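Local coordinates for protein putative HAD family hydrolase (Streptomyces avermitilis, PDB 3MMZ) that is the HAD-type hydrolase domain of a longer protein that probably couples N-acylneuraminate to CTP, giving CMP-N-acylneuraminate and diphosphate, at residues A49-K53 with S54-M58; Q98-P102 with E103-Y107; V125-A128 with S129-D132. All coordinates share one frame; numbering follows the deposited sequence.

Interaction 1 of 3, residues A49-K53 with S54-M58; sequences AALRK and SGLTM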
loop_
_atom_site.group_PDB
_atom_site.type_symbol
_atom_site.label_atom_id
_atom_site.label_comp_id
_atom_site.label_asym_id
_atom_site.label_seq_id
_atom_site.Cartn_x
_atom_site.Cartn_y
_atom_site.Cartn_z
ATOM N N ALA D 49 4.149 4.021 -29.209
ATOM C CA ALA D 49 5.049 3.949 -30.361
ATOM C C ALA D 49 5.091 2.539 -30.947
ATOM O O ALA D 49 5.130 2.371 -32.177
ATOM C CB ALA D 49 6.456 4.436 -29.998
ATOM N N ALA D 50 5.067 1.530 -30.074
ATOM C CA ALA D 50 5.054 0.134 -30.511
ATOM C C ALA D 50 3.770 -0.209 -31.265
ATOM O O ALA D 50 3.825 -0.874 -32.299
ATOM C CB ALA D 50 5.256 -0.812 -29.327
ATOM N N LEU D 51 2.624 0.256 -30.754
ATOM C CA LEU D 51 1.341 0.063 -31.437
ATOM C C LEU D 51 1.326 0.757 -32.812
ATOM O O LEU D 51 0.917 0.166 -33.815
ATOM C CB LEU D 51 0.167 0.533 -30.550
ATOM C CG LEU D 51 -0.060 -0.274 -29.266
ATOM C CD1 LEU D 51 -0.977 0.460 -28.292
ATOM C CD2 LEU D 51 -0.618 -1.666 -29.588
ATOM N N ARG D 52 1.810 1.995 -32.850
ATOM C CA ARG D 52 1.907 2.756 -34.095
ATOM C C ARG D 52 2.804 2.054 -35.118
ATOM O O ARG D 52 2.435 1.935 -36.285
ATOM C CB ARG D 52 2.400 4.180 -33.811
ATOM C CG ARG D 52 2.608 5.028 -35.069
ATOM C CD ARG D 52 3.061 6.442 -34.738
ATOM N NE ARG D 52 4.134 6.478 -33.742
ATOM C CZ ARG D 52 5.434 6.357 -34.011
ATOM N NH1 ARG D 52 5.862 6.189 -35.261
ATOM N NH2 ARG D 52 6.319 6.405 -33.019
ATOM N N LYS D 53 3.969 1.578 -34.675
ATOM C CA LYS D 53 4.896 0.847 -35.546
ATOM C C LYS D 53 4.294 -0.440 -36.105
ATOM O O LYS D 53 4.678 -0.882 -37.191
ATOM C CB LYS D 53 6.205 0.539 -34.823
ATOM C CG LYS D 53 7.142 1.728 -34.715
ATOM C CD LYS D 53 8.292 1.422 -33.770
ATOM C CE LYS D 53 9.366 2.508 -33.801
ATOM N NZ LYS D 53 8.879 3.780 -33.194
ATOM N N SER D 54 3.353 -1.026 -35.368
ATOM C CA SER D 54 2.660 -2.234 -35.802
ATOM C C SER D 54 1.601 -1.959 -36.888
ATOM O O SER D 54 0.980 -2.892 -37.407
ATOM C CB SER D 54 2.047 -2.967 -34.600
ATOM O OG SER D 54 0.805 -2.403 -34.208
ATOM N N GLY D 55 1.393 -0.689 -37.227
ATOM C CA GLY D 55 0.468 -0.325 -38.307
ATOM C C GLY D 55 -0.950 -0.009 -37.863
ATOM O O GLY D 55 -1.844 0.159 -38.694
ATOM N N LEU D 56 -1.167 0.071 -36.552
ATOM C CA LEU D 56 -2.476 0.441 -36.030
ATOM C C LEU D 56 -2.717 1.927 -36.227
ATOM O O LEU D 56 -1.807 2.736 -36.043
ATOM C CB LEU D 56 -2.584 0.090 -34.547
ATOM C CG LEU D 56 -2.749 -1.389 -34.213
ATOM C CD1 LEU D 56 -2.424 -1.623 -32.749
ATOM C CD2 LEU D 56 -4.166 -1.857 -34.528
ATOM N N THR D 57 -3.936 2.284 -36.615
ATOM C CA THR D 57 -4.309 3.689 -36.727
ATOM C C THR D 57 -4.578 4.274 -35.333
ATOM O O THR D 57 -5.432 3.770 -34.599
ATOM C CB THR D 57 -5.524 3.875 -37.660
ATOM O OG1 THR D 57 -5.271 3.213 -38.909
ATOM C CG2 THR D 57 -5.779 5.351 -37.915
HETATM N N MSE D 58 -3.837 5.323 -34.981
HETATM C CA MSE D 58 -3.855 5.902 -33.633
HETATM C C MSE D 58 -4.595 7.229 -33.595
HETATM O O MSE D 58 -4.703 7.922 -34.616
HETATM C CB MSE D 58 -2.431 6.139 -33.119
HETATM C CG MSE D 58 -1.435 5.027 -33.401
HETATM SE SE MSE D 58 -1.788 3.422 -32.343
HETATM C CE MSE D 58 -1.684 4.131 -30.529
HETATM O O HOH W 1 0.239 3.571 -37.399
#
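Arg52 meets Met58, a selenomethionine, through its CB, which lies 3.9 Å from Met58 CG, while the flat end of the same side chain turns back along the helix. Its guanidinium has Ala49 O 4.2 Å above one face, displaced toward the rim. The contact closes helix 42-53 with a Schellman motif: Gly55, at positive phi, is the first residue to leave helical geometry, and the chain then turns into strand 57-62 of the parallel HAD sheet. Two bonds define the motif. Gly55 N donates to Arg52 O at 3.0 Å, standing 58° out of the carbonyl plane, and Leu56 N reaches Leu51 O in a weak bond of 3.4 Å. Ser54 N, still in helical register, donates to Ala50 O and more weakly to Leu51 O. That second carbonyl is therefore gripped three times, most tightly by Ser54 OG, which donates to Leu51 O at 2.6 Å and sits only 19° from its plane. The serine hydroxyl gets there because chi1 of 82° sets OG between the backbone N and the carbonyl carbon, facing back into the last turn. Below the polar turn, Leu51 and Leu56 cross obliquely, with Leu51 CD2 3.6 Å from Leu56 CD1. The bend of Met58 at chi2 lays its selenium against Leu51 CB, and the further bend at chi3 turns CE back toward that same CB, closing the apolar side of the turn. Beyond these residues, Ile158 and Leu159 of helix 150-159 cover Leu51, and Val15 of strand 14-17 touches both Leu56 and Met58. A water ties Leu56, just ahead of the strand, to the helix end, donating to Arg52 O and, at 2.6 Å, to Leu56 O.

Interaction 2 of 3, residues Q98-P102 with E103-Y107; sequences QGIAP and ERVLY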
loop_
_atom_site.group_PDB
_atom_site.type_symbol
_atom_site.label_atom_id
_atom_site.label_comp_id
_atom_site.label_asym_id
_atom_site.label_seq_id
_atom_site.Cartn_x
_atom_site.Cartn_y
_atom_site.Cartn_z
ATOM N N GLN D 98 -11.936 7.073 -41.926
ATOM C CA GLN D 98 -10.734 6.257 -42.019
ATOM C C GLN D 98 -11.005 4.919 -42.703
ATOM O O GLN D 98 -10.072 4.171 -43.002
ATOM C CB GLN D 98 -10.149 6.019 -40.621
ATOM C CG GLN D 98 -9.661 7.277 -39.903
ATOM C CD GLN D 98 -8.491 7.947 -40.594
ATOM O OE1 GLN D 98 -7.474 7.315 -40.881
ATOM N NE2 GLN D 98 -8.629 9.239 -40.859
ATOM N N GLY D 99 -12.283 4.616 -42.929
ATOM C CA GLY D 99 -12.699 3.325 -43.467
ATOM C C GLY D 99 -12.506 2.206 -42.460
ATOM O O GLY D 99 -12.232 1.066 -42.831
ATOM N N ILE D 100 -12.649 2.541 -41.180
ATOM C CA ILE D 100 -12.465 1.574 -40.098
ATOM C C ILE D 100 -13.797 1.254 -39.427
ATOM O O ILE D 100 -14.516 2.156 -38.992
ATOM C CB ILE D 100 -11.452 2.075 -39.042
ATOM C CG1 ILE D 100 -10.099 2.378 -39.701
ATOM C CG2 ILE D 100 -11.292 1.046 -37.900
ATOM C CD1 ILE D 100 -9.124 3.137 -38.822
ATOM N N ALA D 101 -14.104 -0.038 -39.356
ATOM C CA ALA D 101 -15.310 -0.529 -38.713
ATOM C C ALA D 101 -15.206 -0.327 -37.196
ATOM O O ALA D 101 -14.235 -0.785 -36.583
ATOM C CB ALA D 101 -15.516 -2.002 -39.052
ATOM N N PRO D 102 -16.196 0.363 -36.588
ATOM C CA PRO D 102 -16.183 0.651 -35.146
ATOM C C PRO D 102 -16.014 -0.606 -34.294
ATOM O O PRO D 102 -15.470 -0.536 -33.184
ATOM C CB PRO D 102 -17.562 1.281 -34.893
ATOM C CG PRO D 102 -18.010 1.777 -36.214
ATOM C CD PRO D 102 -17.452 0.813 -37.218
ATOM N N GLU D 103 -16.462 -1.744 -34.821
ATOM C CA GLU D 103 -16.309 -3.031 -34.143
ATOM C C GLU D 103 -14.838 -3.453 -33.978
ATOM O O GLU D 103 -14.525 -4.335 -33.167
ATOM C CB GLU D 103 -17.130 -4.130 -34.836
ATOM C CG GLU D 103 -16.966 -4.219 -36.350
ATOM C CD GLU D 103 -18.062 -3.488 -37.134
ATOM O OE1 GLU D 103 -18.498 -2.381 -36.730
ATOM O OE2 GLU D 103 -18.479 -4.034 -38.178
ATOM N N ARG D 104 -13.947 -2.810 -34.735
ATOM C CA ARG D 104 -12.516 -3.127 -34.697
ATOM C C ARG D 104 -11.712 -1.947 -34.150
ATOM O O ARG D 104 -10.522 -1.807 -34.418
ATOM C CB ARG D 104 -12.020 -3.588 -36.081
ATOM C CG ARG D 104 -12.681 -4.893 -36.566
ATOM C CD ARG D 104 -12.175 -5.359 -37.934
ATOM N NE ARG D 104 -10.715 -5.396 -37.984
ATOM C CZ ARG D 104 -9.962 -6.413 -37.579
ATOM N NH1 ARG D 104 -10.514 -7.517 -37.093
ATOM N NH2 ARG D 104 -8.642 -6.318 -37.654
ATOM N N VAL D 105 -12.382 -1.106 -33.363
ATOM C CA VAL D 105 -11.734 0.008 -32.694
ATOM C C VAL D 105 -11.609 -0.289 -31.197
ATOM O O VAL D 105 -12.565 -0.741 -30.539
ATOM C CB VAL D 105 -12.483 1.345 -32.937
ATOM C CG1 VAL D 105 -11.853 2.491 -32.137
ATOM C CG2 VAL D 105 -12.476 1.692 -34.433
ATOM N N LEU D 106 -10.414 -0.048 -30.679
ATOM C CA LEU D 106 -10.171 -0.106 -29.242
ATOM C C LEU D 106 -10.153 1.323 -28.712
ATOM O O LEU D 106 -9.361 2.156 -29.160
ATOM C CB LEU D 106 -8.848 -0.826 -28.964
ATOM C CG LEU D 106 -8.545 -1.230 -27.516
ATOM C CD1 LEU D 106 -7.511 -2.346 -27.505
ATOM C CD2 LEU D 106 -8.032 -0.023 -26.743
ATOM N N TYR D 107 -11.046 1.620 -27.774
ATOM C CA TYR D 107 -11.090 2.944 -27.174
ATOM C C TYR D 107 -10.814 2.838 -25.683
ATOM O O TYR D 107 -11.453 2.046 -25.006
ATOM C CB TYR D 107 -12.457 3.611 -27.385
ATOM C CG TYR D 107 -12.565 4.969 -26.700
ATOM C CD1 TYR D 107 -12.125 6.129 -27.340
ATOM C CD2 TYR D 107 -13.101 5.092 -25.420
ATOM C CE1 TYR D 107 -12.218 7.383 -26.722
ATOM C CE2 TYR D 107 -13.203 6.342 -24.787
ATOM C CZ TYR D 107 -12.760 7.482 -25.451
ATOM O OH TYR D 107 -12.848 8.716 -24.855
#
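Arg104 N donates to Ala101 O at 2.8 Å, nearly straight at 160° and from above the carbonyl plane. Two aliphatic groups crowd the same oxygen: Arg104 CB lies 3.6 Å from Ala101 O, and Val105 CG2 also packs against it. One residue on, Val105 N repeats the pattern with Pro102 O at 3.1 Å, this time 68° out of the carbonyl plane. The two successive bonds, each spanning three residues, wind Pro102 and Glu103 into a single 3-10 turn. Glu103 folds its chain back over that turn. With CG set between the backbone N and the carbonyl carbon (chi1 49°) and a further bend at chi2, the carboxylate comes alongside the proline, OE1 lying 3.4 Å from Pro102 CD, while Glu103 CD rests 3.5 Å from Ala101 CB. The turn joins helix 87-98, itself ended by a Schellman motif at Gly99, to strand 105-109, so it forms the helix-to-strand return of a beta-alpha-beta unit in the Rossmann-like HAD fold. On the inner side Ile100 and Val105 cross at about a right angle, Ile100 CG2 meeting Val105 CG2 at 3.7 Å. Both branched side chains also lie on Ala14 of the neighbouring strand 14-17, and Cys95 of helix 87-98 covers Val105. Arg104 sends its end away from the turn, where NE makes a salt bridge with Asp13 and NH1 donates to the backbone oxygen of Glu10. Backbone bonds join Arg104 to Asp13, just ahead of strand 14-17, and Pro102 to Gly122, just ahead of strand 123-126.

Interaction 3 of 3, residues V125-A128 with S129-D132; sequences VAVA and SAHD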
loop_
_atom_site.group_PDB
_atom_site.type_symbol
_atom_site.label_atom_id
_atom_site.label_comp_id
_atom_site.label_asym_id
_atom_site.label_seq_id
_atom_site.Cartn_x
_atom_site.Cartn_y
_atom_site.Cartn_z
ATOM N N VAL D 125 -12.157 -0.077 -23.370
ATOM C CA VAL D 125 -11.229 -0.488 -22.306
ATOM C C VAL D 125 -11.188 0.599 -21.231
ATOM O O VAL D 125 -11.048 1.802 -21.529
ATOM C CB VAL D 125 -9.793 -0.778 -22.846
ATOM C CG1 VAL D 125 -8.865 -1.221 -21.706
ATOM C CG2 VAL D 125 -9.818 -1.848 -23.966
ATOM N N ALA D 126 -11.343 0.185 -19.979
ATOM C CA ALA D 126 -11.298 1.116 -18.863
ATOM C C ALA D 126 -9.962 0.947 -18.170
ATOM O O ALA D 126 -9.500 -0.185 -17.984
ATOM C CB ALA D 126 -12.442 0.819 -17.871
ATOM N N VAL D 127 -9.330 2.063 -17.804
ATOM C CA VAL D 127 -8.157 2.018 -16.915
ATOM C C VAL D 127 -8.610 1.585 -15.518
ATOM O O VAL D 127 -9.795 1.728 -15.174
ATOM C CB VAL D 127 -7.367 3.354 -16.893
ATOM C CG1 VAL D 127 -6.832 3.667 -18.291
ATOM C CG2 VAL D 127 -8.227 4.509 -16.381
ATOM N N ALA D 128 -7.676 1.037 -14.732
ATOM C CA ALA D 128 -7.975 0.517 -13.400
ATOM C C ALA D 128 -8.614 1.559 -12.495
ATOM O O ALA D 128 -9.474 1.225 -11.660
ATOM C CB ALA D 128 -6.711 -0.044 -12.750
ATOM N N SER D 129 -8.205 2.814 -12.686
ATOM C CA SER D 129 -8.666 3.938 -11.871
ATOM C C SER D 129 -9.971 4.577 -12.378
ATOM O O SER D 129 -10.406 5.607 -11.857
ATOM C CB SER D 129 -7.564 5.011 -11.793
ATOM O OG SER D 129 -7.046 5.304 -13.083
ATOM N N ALA D 130 -10.601 3.971 -13.380
ATOM C CA ALA D 130 -11.819 4.537 -13.961
ATOM C C ALA D 130 -12.963 4.589 -12.950
ATOM O O ALA D 130 -12.999 3.817 -11.989
ATOM C CB ALA D 130 -12.252 3.759 -15.222
ATOM N N HIS D 131 -13.880 5.524 -13.169
ATOM C CA HIS D 131 -15.153 5.586 -12.446
ATOM C C HIS D 131 -15.813 4.191 -12.420
ATOM O O HIS D 131 -15.722 3.423 -13.385
ATOM C CB HIS D 131 -16.058 6.615 -13.144
ATOM C CG HIS D 131 -17.360 6.882 -12.443
ATOM N ND1 HIS D 131 -17.615 8.057 -11.764
ATOM C CD2 HIS D 131 -18.491 6.140 -12.344
ATOM C CE1 HIS D 131 -18.841 8.023 -11.268
ATOM N NE2 HIS D 131 -19.394 6.869 -11.608
ATOM N N ASP D 132 -16.465 3.856 -11.306
ATOM C CA ASP D 132 -17.033 2.510 -11.134
ATOM C C ASP D 132 -17.877 2.002 -12.306
ATOM O O ASP D 132 -17.693 0.868 -12.753
ATOM C CB ASP D 132 -17.829 2.424 -9.828
ATOM C CG ASP D 132 -16.941 2.447 -8.609
ATOM O OD1 ASP D 132 -15.737 2.143 -8.740
ATOM O OD2 ASP D 132 -17.446 2.754 -7.508
HETATM O O HOH W 2 -11.370 2.049 -9.775
#
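Ala130 sits against Val127 in two ways: its N donates to Val127 O at 3.0 Å, the closing bond of a type I beta turn, and its CB presses on the same oxygen at 3.2 Å. The N-H points fairly straight at its acceptor (156°) but arrives well above the carbonyl plane. On the flank of the turn nearer the strand, Ala130 CB also meets Ala126 CB at 4.0 Å, a contact between two small methyl groups. Val127 reaches forward with one branch. With CG1 anti to the carbonyl carbon (chi1 -62°), CG2 is left between the backbone N and the carbonyl carbon, 3.6 Å from Ser129 OG. The serine hydroxyl has its polar partner beyond the turn, in a hydrogen bond with Gly146 N, which ties the turn to the loop ahead of helix 150-159. A water bridges the last part of the turn, donating to Ala128 O at 2.8 Å and to Ala130 O at a longer 3.3 Å. Farther out, backbone bonds of Val127 with Gly109 and of Ala126 with Ala140 and Thr142 hold the strand end between its two neighbours, and Arg135 of a second subunit packs on Ala128. His131 then takes the N-cap position of helix 132-137. Ala126 touches Ala138, a ligand of one calcium ion, and Val127 touches Asn110, a ligand of the other. A bound calcium ion lies about 8 Å from the side chain of Val127. Such a tight turn from strand end to helix, beside the metal-binding loops, belongs to the C-terminal edge of the parallel sheet, where HAD enzymes carry their active site.

Overall arrangement
All three contacts flank the same parallel sheet, but at different ends of its strands. Interactions 1 and 2 bring chain from a helix into strands 57-62 and 105-109, and they touch where Thr57 packs on Ile100; interaction 3 takes chain out of strand 123-126 toward a helix. Strands 105-109 and 123-126 are neighbours, with Tyr107 O probably accepting from Val125 N, whereas interactions 1 and 3 lie on opposite sides of the chain's centre. Interaction 2 is a surface contact, interaction 1 partly buried and interaction 3 buried. Their chemistry follows: several donors on one carbonyl at 49-58, a folded-back carboxylate at 98-107, and small methyl groups near calcium and other subunits at 125-132.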